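Local coordinates for protein replicative DNA helicase (Helicobacter pylori, PDB 3GXV) that probably unwinds DNA at the replication fork as a hexameric, ATP-driven helicase whose N-terminal domain takes part in interactions with primase, at residues D2-K5 with H6-L10; V22-N25 with H26-E29; N45-F48 with F49-A52; E64-I67 with R68-M71; L113-T116 with I117-A121. All coordinates share one frame; numbering follows the deposited sequence.

All five contacts are local, within helices or around a turn. Contacts 2, 3 and 4 cluster in the globular part: contact 3 lies in the middle, its centre about 13 Å from that of contact 2 and about 11 Å from that of contact 4. Ile28 CD1 packs on Ala52 C at 3.6 Å, and Phe48 CE1 on Ile67 CG2 at 3.4 Å. Contacts 1 and 5 occupy two outlying helix ends, their centres about 26 Å apart. Contacts 2 and 4 both touch the second subunit: contact 4 meets its His3, Leu4 and Leu7, contact 2 its Asn115 and Glu119, residues that in this chain belong to contacts 1 and 5 and touch no other chain of the assembly.

Contact 1: residues D2-K5 with H6-L10; sequences DHLK and HLQQL
With the His3 ring swung away from its own backbone N (chi1 -177°) and the Leu7 branch turned the other way, beside its own N (chi1 -76°), the two side chains come together one helical turn apart. Leu7 CG lies over one face of the imidazole near the rim, and its methyl CD1 hangs past the rim beside His3 NE2, 3.6 Å away. Farther round the helix, Leu4 and Gln8 make a looser pair: Leu4 CG approaches the amide carbon, Gln8 CD, at 3.8 Å, and the extended glutamine crosses the leucine branch, with CD and NE2 nearest to Leu4 CG. The third pair is polar. Lys5 bends at its last two torsions, which carries NZ along the helix to Gln9 OE1, a weak hydrogen bond of 2.9 Å between side chains lying side by side. The glutamine amide is held at its other end as well, because NE2 is hydrogen-bonded to Glu100 of helix 95-119. Underneath, His6 N bonds to Asp2 O at 3.0 Å and Gln8 N to Leu4 O, also at 3.0 Å. Asp2 precedes the helix and closes its start. Its OD2 accepts from Lys5 N at 2.9 Å in a fairly straight bond (161°), with the donor above the carboxylate plane, and a negative charge here would probably suit the positive end of the helix dipole. Leu7 and Leu10 also pack on Tyr41. The whole is an aspartate N-cap with the first i to i+4 side-chain pairs of helix 3-23.

Contact 2: residues V22-N25 with H26-E29; sequences VLAN and HKIE
Ala24 CB is overlapped by two side chains of the same turn: His26 CD2 comes to 3.8 Å and Lys27 CD to 3.9 Å, the methyl meeting the imidazole obliquely. His26 reaches it because CG stands between its backbone N and carbonyl carbon (chi1 84°), the crowded position, which folds the ring back toward the alanine. Lys27 CG covers one face of that ring, off toward the rim. The polar ends of histidine and lysine share one partner: Glu119 of the second subunit forms a salt bridge with Lys27 NZ and a hydrogen bond with His26 NE2. That carboxylate would be expected to favour a protonated imidazole, though the charge is not seen. The backbone fixes the bend. Lys27 N donates to Ala24 O at 2.7 Å with an N-H...O angle of 159°, while Ile28 N reaches Asn25 O in a weak bond of 3.5 Å. Ile28 CG2 presses close to the same oxygen, 3.1 Å from Asn25 O, and the rest of this buried side chain packs against Leu53 and His56 of helix 43-57. Ala24 to Lys27 form a type I beta turn, the tight corner leading from helix 3-23 into helix 27-32.

Contact 3: residues N45-F48 with F49-A52; sequences NGLF and FEIA
This is a contact along one alpha helix, the central part of helix 43-57, which runs through the core of the all-helical N-terminal domain of a DnaB-type helicase. Four successive i to i+4 backbone bonds hold it in regular form; Phe49 N to Asn45 O is 2.9 Å, Glu50 N to Gly46 O 2.8 Å, and Ala52 N to Phe48 O 2.9 Å. Most of the side chains lead off into the surrounding helices, and within the helix they touch mainly backbone atoms, apart from the Leu47, Glu50 and Ile51 group. Phe48 is turned with its ring opposite the backbone N (chi1 -173°), and Phe49 adopts much the same torsion (chi1 -167°), but a step round the helix sends the two rings to different neighbours. The Phe48 ring packs on Leu18 and Ile85. The Phe49 ring meets the Phe40 ring at about 40° between planes and also touches Ile21 and Val31, so this one residue joins helices 3-23 and 27-32 to the central helix. At the start, Asn45 ND2 is hydrogen-bonded to Glu14, which gives the buried amide nitrogen a partner. Backbone oxygens are hemmed in by side-chain carbons: Ile51 CG1 sits 3.5 Å from Leu47 O, and Ala52 CB the same distance from Phe48 O. On the more open flank, Leu47 CD1 faces Ile51 CD1 at a loose 4.4 Å, and the extended Glu50 slants past the leucine branch until its carboxylate oxygen OE1 lies 3.4 Å from Leu47 CD1.

Contact 4: residues E64-I67 with R68-M71; sequences ENFI and RQKM
Asn65 O takes two backbone donors: Gln69 N at 3.1 Å, lying in the carbonyl plane, and Arg68 N at 3.2 Å in a weak, bent bond. Arg68 N also donates to Glu64 O at 3.3 Å. Above this turn Glu64 and Arg68 run side by side, and OE2 meets NH2 alone, in a salt bridge whose modelled length is too short to be trusted. Carboxylate and guanidinium planes stand 64° apart, while Glu64 CB lies over a face of the guanidinium. Asn65 CG, opposite its backbone N (chi1 167°), turns the amide toward Gln69; OD1 accepts from Gln69 NE2 in a bond also modelled doubtfully short. Asn65 ND2 sits 3.3 Å above the centre of the Phe66 ring. On the other side, Ile67 CG2 reaches Met71 CE at 4.2 Å as the helix ends. The second subunit closes over the polar side, where its Tyr41 bonds Asn65 ND2 and meets the Phe66 ring. Gln11 OE1 of the second subunit takes N-H groups from both Asn65 ND2 and Gln69 NE2, so the subunit contact here is partly polar and probably sensitive to how the two amides are turned.

Contact 5: residues L113-T116 with I117-A121; sequences LANT and IREQA
Leu113 O is gripped twice from the same face of its carbonyl plane: Ile117 N donates at 3.0 Å in the ordinary helical way, and Thr116 OG1 adds a hydroxyl hydrogen bond at 3.2 Å. The threonine can do this because OG1 stands between its backbone N and carbonyl carbon (chi1 77°), which folds the hydroxyl back onto the preceding turn. Ile117 crowds the same oxygen with carbon, its CG1 lying 3.1 Å from Leu113 O, and its CD1 then slants across to Leu113 CG at 4.0 Å. Two residues on, Glu119 kinks at its second torsion and lays its carboxylate beside Asn115 O, with OE2 3.4 Å from that oxygen, two acceptors and no bond; Glu119 N bonds Asn115 O at 2.8 Å. The helix then gives out. Gln120 N still donates to Thr116 O at 2.8 Å, from above the carbonyl plane, but Gln120 itself is the centre of an inverse gamma turn, closed by a weak bond from Ala121 N to Glu119 O. Four i to i+4 backbone bonds run through this end of helix 95-119, and the threonine hydroxyl adds a fifth hydrogen bond. Glu119, near the C-terminal end and beside Asn115 O, probably has its negative charge in a mildly unfavourable setting.

Contact 1: residues D2-K5 with H6-L10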
loop_
_atom_site.group_PDB
_atom_site.type_symbol
_atom_site.label_atom_id
_atom_site.label_comp_id
_atom_site.label_asym_id
_atom_site.label_seq_id
_atom_site.Cartn_x
_atom_site.Cartn_y
_atom_site.Cartn_z
ATOM N N ASP B 2 29.129 -16.366 -14.386
ATOM C CA ASP B 2 29.006 -16.069 -15.807
ATOM C C ASP B 2 28.510 -14.628 -15.917
ATOM O O ASP B 2 27.726 -14.175 -15.079
ATOM C CB ASP B 2 28.012 -17.030 -16.466
ATOM C CG ASP B 2 27.601 -16.581 -17.856
ATOM O OD1 ASP B 2 28.485 -16.361 -18.710
ATOM O OD2 ASP B 2 26.386 -16.450 -18.097
ATOM N N HIS B 3 28.969 -13.902 -16.932
ATOM C CA HIS B 3 28.546 -12.518 -17.079
ATOM C C HIS B 3 27.043 -12.388 -17.336
ATOM O O HIS B 3 26.395 -11.478 -16.826
ATOM C CB HIS B 3 29.322 -11.827 -18.202
ATOM C CG HIS B 3 28.974 -10.376 -18.354
ATOM N ND1 HIS B 3 29.158 -9.462 -17.341
ATOM C CD2 HIS B 3 28.390 -9.706 -19.370
ATOM C CE1 HIS B 3 28.697 -8.285 -17.723
ATOM N NE2 HIS B 3 28.221 -8.405 -18.954
ATOM N N LEU B 4 26.501 -13.301 -18.133
ATOM C CA LEU B 4 25.082 -13.299 -18.461
ATOM C C LEU B 4 24.283 -13.572 -17.200
ATOM O O LEU B 4 23.372 -12.818 -16.851
ATOM C CB LEU B 4 24.779 -14.383 -19.498
ATOM C CG LEU B 4 23.311 -14.552 -19.887
ATOM C CD1 LEU B 4 22.777 -13.245 -20.433
ATOM C CD2 LEU B 4 23.181 -15.657 -20.922
ATOM N N LYS B 5 24.634 -14.669 -16.534
ATOM C CA LYS B 5 23.991 -15.092 -15.297
ATOM C C LYS B 5 23.931 -13.933 -14.308
ATOM O O LYS B 5 22.898 -13.677 -13.700
ATOM C CB LYS B 5 24.782 -16.241 -14.670
ATOM C CG LYS B 5 24.326 -16.614 -13.268
ATOM C CD LYS B 5 25.483 -17.148 -12.442
ATOM C CE LYS B 5 26.510 -16.055 -12.174
ATOM N NZ LYS B 5 25.943 -14.916 -11.387
ATOM N N HIS B 6 25.063 -13.254 -14.151
ATOM C CA HIS B 6 25.195 -12.118 -13.245
ATOM C C HIS B 6 24.154 -11.056 -13.543
ATOM O O HIS B 6 23.421 -10.621 -12.655
ATOM C CB HIS B 6 26.590 -11.507 -13.372
ATOM C CG HIS B 6 26.778 -10.267 -12.560
ATOM N ND1 HIS B 6 26.727 -10.263 -11.183
ATOM C CD2 HIS B 6 27.004 -8.980 -12.932
ATOM C CE1 HIS B 6 26.913 -9.032 -10.743
ATOM N NE2 HIS B 6 27.083 -8.235 -11.782
ATOM N N LEU B 7 24.107 -10.637 -14.800
ATOM C CA LEU B 7 23.164 -9.622 -15.235
ATOM C C LEU B 7 21.746 -10.045 -14.903
ATOM O O LEU B 7 20.969 -9.245 -14.401
ATOM C CB LEU B 7 23.291 -9.386 -16.744
ATOM C CG LEU B 7 24.503 -8.560 -17.166
ATOM C CD1 LEU B 7 24.596 -8.492 -18.682
ATOM C CD2 LEU B 7 24.387 -7.184 -16.552
ATOM N N GLN B 8 21.424 -11.301 -15.203
ATOM C CA GLN B 8 20.098 -11.863 -14.955
ATOM C C GLN B 8 19.814 -11.832 -13.456
ATOM O O GLN B 8 18.684 -11.635 -13.034
ATOM C CB GLN B 8 20.031 -13.305 -15.485
ATOM C CG GLN B 8 20.316 -13.420 -17.006
ATOM C CD GLN B 8 20.317 -14.854 -17.535
ATOM O OE1 GLN B 8 20.910 -15.749 -16.942
ATOM N NE2 GLN B 8 19.666 -15.065 -18.665
ATOM N N GLN B 9 20.871 -12.016 -12.672
ATOM C CA GLN B 9 20.830 -12.022 -11.216
ATOM C C GLN B 9 20.494 -10.619 -10.696
ATOM O O GLN B 9 19.724 -10.466 -9.750
ATOM C CB GLN B 9 22.199 -12.479 -10.703
ATOM C CG GLN B 9 22.405 -12.510 -9.198
ATOM C CD GLN B 9 23.842 -12.878 -8.853
ATOM O OE1 GLN B 9 24.330 -13.939 -9.245
ATOM N NE2 GLN B 9 24.529 -11.998 -8.136
ATOM N N LEU B 10 21.076 -9.605 -11.327
ATOM C CA LEU B 10 20.848 -8.218 -10.956
ATOM C C LEU B 10 19.385 -7.843 -11.203
ATOM O O LEU B 10 18.738 -7.189 -10.373
ATOM C CB LEU B 10 21.755 -7.306 -11.779
ATOM C CG LEU B 10 22.960 -6.702 -11.056
ATOM C CD1 LEU B 10 23.789 -5.874 -12.044
ATOM C CD2 LEU B 10 22.464 -5.841 -9.893
#

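Contact 2: residues V22-N25 with H26-E29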
loop_
_atom_site.group_PDB
_atom_site.type_symbol
_atom_site.label_atom_id
_atom_site.label_comp_id
_atom_site.label_asym_id
_atom_site.label_seq_id
_atom_site.Cartn_x
_atom_site.Cartn_y
_atom_site.Cartn_z
ATOM N N VAL B 22 6.527 -3.835 -1.647
ATOM C CA VAL B 22 5.085 -3.971 -1.822
ATOM C C VAL B 22 4.465 -4.709 -0.636
ATOM O O VAL B 22 3.293 -4.524 -0.328
ATOM C CB VAL B 22 4.762 -4.717 -3.135
ATOM C CG1 VAL B 22 3.274 -5.042 -3.212
ATOM C CG2 VAL B 22 5.175 -3.856 -4.329
ATOM N N LEU B 23 5.266 -5.543 0.020
ATOM C CA LEU B 23 4.831 -6.310 1.192
ATOM C C LEU B 23 4.920 -5.453 2.464
ATOM O O LEU B 23 4.104 -5.591 3.383
ATOM C CB LEU B 23 5.699 -7.559 1.352
ATOM C CG LEU B 23 5.762 -8.135 2.766
ATOM C CD1 LEU B 23 4.368 -8.540 3.226
ATOM C CD2 LEU B 23 6.709 -9.321 2.782
ATOM N N ALA B 24 5.927 -4.585 2.515
ATOM C CA ALA B 24 6.110 -3.686 3.646
ATOM C C ALA B 24 6.436 -2.305 3.097
ATOM O O ALA B 24 7.604 -1.923 3.030
ATOM C CB ALA B 24 7.239 -4.172 4.543
ATOM N N ASN B 25 5.399 -1.563 2.707
ATOM C CA ASN B 25 5.561 -0.222 2.135
ATOM C C ASN B 25 6.487 0.695 2.944
ATOM O O ASN B 25 6.984 1.697 2.429
ATOM C CB ASN B 25 4.184 0.431 1.957
ATOM C CG ASN B 25 3.305 -0.333 0.981
ATOM O OD1 ASN B 25 3.464 -1.538 0.805
ATOM N ND2 ASN B 25 2.369 0.362 0.347
ATOM N N HIS B 26 6.734 0.343 4.202
ATOM C CA HIS B 26 7.599 1.163 5.041
ATOM C C HIS B 26 9.071 0.958 4.685
ATOM O O HIS B 26 9.900 1.838 4.915
ATOM C CB HIS B 26 7.368 0.846 6.526
ATOM C CG HIS B 26 8.131 -0.346 7.030
ATOM N ND1 HIS B 26 9.487 -0.314 7.277
ATOM C CD2 HIS B 26 7.719 -1.593 7.357
ATOM C CE1 HIS B 26 9.877 -1.487 7.739
ATOM N NE2 HIS B 26 8.822 -2.282 7.797
ATOM N N LYS B 27 9.387 -0.198 4.108
ATOM C CA LYS B 27 10.762 -0.510 3.734
ATOM C C LYS B 27 11.279 0.394 2.634
ATOM O O LYS B 27 12.478 0.376 2.322
ATOM C CB LYS B 27 10.884 -1.964 3.271
ATOM C CG LYS B 27 11.020 -3.006 4.387
ATOM C CD LYS B 27 11.048 -4.410 3.801
ATOM C CE LYS B 27 11.267 -5.485 4.861
ATOM N NZ LYS B 27 12.680 -5.549 5.319
ATOM N N ILE B 28 10.390 1.196 2.060
ATOM C CA ILE B 28 10.778 2.072 0.962
ATOM C C ILE B 28 11.664 3.218 1.428
ATOM O O ILE B 28 12.448 3.764 0.656
ATOM C CB ILE B 28 9.527 2.626 0.213
ATOM C CG1 ILE B 28 9.940 3.166 -1.159
ATOM C CG2 ILE B 28 8.865 3.733 1.024
ATOM C CD1 ILE B 28 8.767 3.611 -2.024
ATOM N N GLU B 29 11.550 3.567 2.703
ATOM C CA GLU B 29 12.349 4.652 3.270
ATOM C C GLU B 29 13.803 4.204 3.381
ATOM O O GLU B 29 14.730 4.936 3.021
ATOM C CB GLU B 29 11.797 5.022 4.647
ATOM C CG GLU B 29 10.303 5.316 4.611
ATOM C CD GLU B 29 9.638 5.235 5.970
ATOM O OE1 GLU B 29 8.391 5.316 6.021
ATOM O OE2 GLU B 29 10.359 5.090 6.983
#

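Contact 3: residues N45-F48 with F49-A52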
loop_
_atom_site.group_PDB
_atom_site.type_symbol
_atom_site.label_atom_id
_atom_site.label_comp_id
_atom_site.label_asym_id
_atom_site.label_seq_id
_atom_site.Cartn_x
_atom_site.Cartn_y
_atom_site.Cartn_z
ATOM N N ASN B 45 12.121 -1.183 -13.692
ATOM C CA ASN B 45 12.153 -1.375 -12.247
ATOM C C ASN B 45 12.401 -0.034 -11.577
ATOM O O ASN B 45 11.899 0.225 -10.489
ATOM C CB ASN B 45 13.254 -2.360 -11.845
ATOM C CG ASN B 45 12.946 -3.795 -12.260
ATOM O OD1 ASN B 45 11.802 -4.141 -12.563
ATOM N ND2 ASN B 45 13.968 -4.638 -12.262
ATOM N N GLY B 46 13.205 0.808 -12.223
ATOM C CA GLY B 46 13.467 2.130 -11.688
ATOM C C GLY B 46 12.182 2.938 -11.795
ATOM O O GLY B 46 11.788 3.641 -10.861
ATOM N N LEU B 47 11.518 2.843 -12.942
ATOM C CA LEU B 47 10.269 3.565 -13.155
ATOM C C LEU B 47 9.279 3.176 -12.052
ATOM O O LEU B 47 8.554 4.031 -11.518
ATOM C CB LEU B 47 9.693 3.240 -14.543
ATOM C CG LEU B 47 8.383 3.912 -14.996
ATOM C CD1 LEU B 47 8.333 5.356 -14.513
ATOM C CD2 LEU B 47 8.277 3.853 -16.525
ATOM N N PHE B 48 9.261 1.882 -11.724
ATOM C CA PHE B 48 8.395 1.354 -10.672
ATOM C C PHE B 48 8.794 2.004 -9.345
ATOM O O PHE B 48 7.946 2.543 -8.641
ATOM C CB PHE B 48 8.556 -0.162 -10.550
ATOM C CG PHE B 48 7.583 -0.803 -9.599
ATOM C CD1 PHE B 48 6.355 -1.251 -10.050
ATOM C CD2 PHE B 48 7.908 -0.983 -8.255
ATOM C CE1 PHE B 48 5.456 -1.871 -9.175
ATOM C CE2 PHE B 48 7.021 -1.599 -7.375
ATOM C CZ PHE B 48 5.794 -2.047 -7.837
ATOM N N PHE B 49 10.083 1.955 -9.014
ATOM C CA PHE B 49 10.575 2.559 -7.776
ATOM C C PHE B 49 10.130 4.025 -7.686
ATOM O O PHE B 49 9.818 4.542 -6.612
ATOM C CB PHE B 49 12.107 2.485 -7.718
ATOM C CG PHE B 49 12.682 2.792 -6.357
ATOM C CD1 PHE B 49 12.272 2.067 -5.236
ATOM C CD2 PHE B 49 13.595 3.831 -6.187
ATOM C CE1 PHE B 49 12.760 2.375 -3.974
ATOM C CE2 PHE B 49 14.092 4.146 -4.919
ATOM C CZ PHE B 49 13.672 3.421 -3.818
ATOM N N GLU B 50 10.102 4.678 -8.840
ATOM C CA GLU B 50 9.734 6.078 -8.957
ATOM C C GLU B 50 8.279 6.298 -8.562
ATOM O O GLU B 50 7.975 7.137 -7.712
ATOM C CB GLU B 50 9.956 6.510 -10.402
ATOM C CG GLU B 50 10.123 7.997 -10.669
ATOM C CD GLU B 50 10.266 8.255 -12.160
ATOM O OE1 GLU B 50 9.232 8.246 -12.861
ATOM O OE2 GLU B 50 11.410 8.427 -12.639
ATOM N N ILE B 51 7.378 5.542 -9.185
ATOM C CA ILE B 51 5.957 5.665 -8.889
ATOM C C ILE B 51 5.700 5.325 -7.424
ATOM O O ILE B 51 4.825 5.914 -6.783
ATOM C CB ILE B 51 5.109 4.739 -9.790
ATOM C CG1 ILE B 51 5.235 5.171 -11.258
ATOM C CG2 ILE B 51 3.653 4.796 -9.360
ATOM C CD1 ILE B 51 4.775 4.111 -12.264
ATOM N N ALA B 52 6.475 4.386 -6.892
ATOM C CA ALA B 52 6.315 3.978 -5.503
ATOM C C ALA B 52 6.719 5.121 -4.585
ATOM O O ALA B 52 6.004 5.448 -3.641
ATOM C CB ALA B 52 7.155 2.732 -5.212
#

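Contact 4: residues E64-I67 with R68-M71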
loop_
_atom_site.group_PDB
_atom_site.type_symbol
_atom_site.label_atom_id
_atom_site.label_comp_id
_atom_site.label_asym_id
_atom_site.label_seq_id
_atom_site.Cartn_x
_atom_site.Cartn_y
_atom_site.Cartn_z
ATOM N N GLU B 64 -0.668 -3.361 -6.389
ATOM C CA GLU B 64 -0.967 -3.579 -7.794
ATOM C C GLU B 64 -1.930 -2.516 -8.329
ATOM O O GLU B 64 -1.694 -1.935 -9.396
ATOM C CB GLU B 64 -1.564 -4.971 -7.985
ATOM C CG GLU B 64 -0.763 -5.840 -8.941
ATOM C CD GLU B 64 -1.312 -7.244 -9.065
ATOM O OE1 GLU B 64 -1.455 -7.921 -8.028
ATOM O OE2 GLU B 64 -1.594 -7.673 -10.201
ATOM N N ASN B 65 -3.006 -2.262 -7.580
ATOM C CA ASN B 65 -4.012 -1.268 -7.973
ATOM C C ASN B 65 -3.425 0.117 -8.201
ATOM O O ASN B 65 -3.432 0.617 -9.315
ATOM C CB ASN B 65 -5.135 -1.193 -6.920
ATOM C CG ASN B 65 -6.036 0.032 -7.092
ATOM O OD1 ASN B 65 -6.288 0.479 -8.206
ATOM N ND2 ASN B 65 -6.537 0.564 -5.980
ATOM N N PHE B 66 -2.898 0.735 -7.157
ATOM C CA PHE B 66 -2.355 2.074 -7.300
ATOM C C PHE B 66 -1.118 2.239 -8.173
ATOM O O PHE B 66 -0.896 3.314 -8.737
ATOM C CB PHE B 66 -2.121 2.650 -5.920
ATOM C CG PHE B 66 -3.390 2.813 -5.134
ATOM C CD1 PHE B 66 -4.330 3.767 -5.505
ATOM C CD2 PHE B 66 -3.669 1.977 -4.057
ATOM C CE1 PHE B 66 -5.522 3.890 -4.821
ATOM C CE2 PHE B 66 -4.861 2.094 -3.367
ATOM C CZ PHE B 66 -5.792 3.052 -3.749
ATOM N N ILE B 67 -0.315 1.183 -8.305
ATOM C CA ILE B 67 0.877 1.289 -9.131
ATOM C C ILE B 67 0.423 1.484 -10.559
ATOM O O ILE B 67 0.999 2.272 -11.298
ATOM C CB ILE B 67 1.761 0.022 -9.049
ATOM C CG1 ILE B 67 2.436 -0.058 -7.683
ATOM C CG2 ILE B 67 2.800 0.044 -10.151
ATOM C CD1 ILE B 67 3.373 1.097 -7.395
ATOM N N ARG B 68 -0.635 0.780 -10.935
ATOM C CA ARG B 68 -1.154 0.875 -12.287
ATOM C C ARG B 68 -1.967 2.148 -12.484
ATOM O O ARG B 68 -2.079 2.649 -13.601
ATOM C CB ARG B 68 -2.012 -0.338 -12.607
ATOM C CG ARG B 68 -1.293 -1.666 -12.472
ATOM C CD ARG B 68 -1.896 -2.669 -13.439
ATOM N NE ARG B 68 -2.081 -3.999 -12.871
ATOM C CZ ARG B 68 -1.118 -4.715 -12.306
ATOM N NH1 ARG B 68 0.113 -4.231 -12.221
ATOM N NH2 ARG B 68 -1.384 -5.930 -11.841
ATOM N N GLN B 69 -2.548 2.660 -11.405
ATOM C CA GLN B 69 -3.322 3.888 -11.496
ATOM C C GLN B 69 -2.381 5.086 -11.597
ATOM O O GLN B 69 -2.656 6.033 -12.321
ATOM C CB GLN B 69 -4.226 4.059 -10.267
ATOM C CG GLN B 69 -5.544 3.303 -10.329
ATOM C CD GLN B 69 -6.524 3.759 -9.254
ATOM O OE1 GLN B 69 -6.814 4.949 -9.133
ATOM N NE2 GLN B 69 -7.045 2.815 -8.478
ATOM N N LYS B 70 -1.261 5.031 -10.881
ATOM C CA LYS B 70 -0.301 6.136 -10.875
ATOM C C LYS B 70 0.753 6.090 -11.988
ATOM O O LYS B 70 1.708 6.867 -11.976
ATOM C CB LYS B 70 0.398 6.214 -9.515
ATOM C CG LYS B 70 0.876 7.609 -9.154
ATOM C CD LYS B 70 -0.310 8.544 -8.907
ATOM C CE LYS B 70 0.142 9.984 -8.812
ATOM N NZ LYS B 70 0.803 10.404 -10.078
ATOM N N MET B 71 0.584 5.183 -12.947
ATOM C CA MET B 71 1.518 5.076 -14.065
ATOM C C MET B 71 1.290 6.225 -15.053
ATOM O O MET B 71 0.183 6.417 -15.550
ATOM C CB MET B 71 1.350 3.728 -14.766
ATOM C CG MET B 71 2.477 2.743 -14.472
ATOM S SD MET B 71 2.359 1.251 -15.479
ATOM C CE MET B 71 2.036 0.048 -14.231
#

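Contact 5: residues L113-T116 with I117-A121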
loop_
_atom_site.group_PDB
_atom_site.type_symbol
_atom_site.label_atom_id
_atom_site.label_comp_id
_atom_site.label_asym_id
_atom_site.label_seq_id
_atom_site.Cartn_x
_atom_site.Cartn_y
_atom_site.Cartn_z
ATOM N N LEU B 113 31.949 6.747 -17.312
ATOM C CA LEU B 113 32.948 7.802 -17.194
ATOM C C LEU B 113 34.255 7.347 -17.839
ATOM O O LEU B 113 35.006 8.157 -18.375
ATOM C CB LEU B 113 33.180 8.138 -15.719
ATOM C CG LEU B 113 34.239 9.187 -15.367
ATOM C CD1 LEU B 113 33.861 10.507 -15.992
ATOM C CD2 LEU B 113 34.349 9.328 -13.840
ATOM N N ALA B 114 34.527 6.047 -17.775
ATOM C CA ALA B 114 35.729 5.509 -18.390
ATOM C C ALA B 114 35.669 5.751 -19.891
ATOM O O ALA B 114 36.659 6.129 -20.501
ATOM C CB ALA B 114 35.837 4.023 -18.119
ATOM N N ASN B 115 34.500 5.540 -20.481
ATOM C CA ASN B 115 34.327 5.730 -21.917
ATOM C C ASN B 115 34.373 7.165 -22.389
ATOM O O ASN B 115 34.887 7.446 -23.473
ATOM C CB ASN B 115 33.014 5.114 -22.383
ATOM C CG ASN B 115 33.032 3.619 -22.303
ATOM O OD1 ASN B 115 34.102 3.002 -22.312
ATOM N ND2 ASN B 115 31.848 3.014 -22.243
ATOM N N THR B 116 33.821 8.077 -21.594
ATOM C CA THR B 116 33.837 9.475 -21.991
ATOM C C THR B 116 35.277 9.967 -21.873
ATOM O O THR B 116 35.691 10.840 -22.627
ATOM C CB THR B 116 32.903 10.358 -21.120
ATOM O OG1 THR B 116 33.521 10.623 -19.854
ATOM C CG2 THR B 116 31.571 9.665 -20.892
ATOM N N ILE B 117 36.037 9.405 -20.934
ATOM C CA ILE B 117 37.435 9.797 -20.764
ATOM C C ILE B 117 38.277 9.288 -21.932
ATOM O O ILE B 117 39.184 9.986 -22.397
ATOM C CB ILE B 117 38.029 9.269 -19.437
ATOM C CG1 ILE B 117 37.484 10.092 -18.267
ATOM C CG2 ILE B 117 39.548 9.370 -19.456
ATOM C CD1 ILE B 117 37.945 9.602 -16.892
ATOM N N ARG B 118 37.978 8.079 -22.403
ATOM C CA ARG B 118 38.701 7.512 -23.536
ATOM C C ARG B 118 38.309 8.256 -24.815
ATOM O O ARG B 118 39.166 8.676 -25.586
ATOM C CB ARG B 118 38.396 6.016 -23.690
ATOM C CG ARG B 118 39.317 5.107 -22.892
ATOM C CD ARG B 118 39.058 3.611 -23.151
ATOM N NE ARG B 118 39.420 3.159 -24.501
ATOM C CZ ARG B 118 40.661 3.130 -24.986
ATOM N NH1 ARG B 118 41.671 3.532 -24.240
ATOM N NH2 ARG B 118 40.899 2.685 -26.216
ATOM N N GLU B 119 37.005 8.415 -25.031
ATOM C CA GLU B 119 36.494 9.110 -26.209
ATOM C C GLU B 119 37.001 10.543 -26.262
ATOM O O GLU B 119 37.529 10.983 -27.280
ATOM C CB GLU B 119 34.965 9.086 -26.203
ATOM C CG GLU B 119 34.374 7.795 -26.751
ATOM C CD GLU B 119 33.074 7.398 -26.068
ATOM O OE1 GLU B 119 32.285 8.304 -25.711
ATOM O OE2 GLU B 119 32.838 6.182 -25.901
ATOM N N GLN B 120 36.829 11.272 -25.169
ATOM C CA GLN B 120 37.307 12.645 -25.093
ATOM C C GLN B 120 38.779 12.587 -24.694
ATOM O O GLN B 120 39.148 12.882 -23.558
ATOM C CB GLN B 120 36.518 13.437 -24.052
ATOM C CG GLN B 120 37.052 14.842 -23.829
ATOM C CD GLN B 120 36.922 15.728 -25.056
ATOM O OE1 GLN B 120 37.403 16.864 -25.071
ATOM N NE2 GLN B 120 36.265 15.216 -26.091
ATOM N N ALA B 121 39.609 12.182 -25.648
ATOM C CA ALA B 121 41.047 12.053 -25.449
ATOM C C ALA B 121 41.608 11.652 -26.799
ATOM O O ALA B 121 42.763 11.924 -27.125
ATOM C CB ALA B 121 41.339 10.981 -24.425
#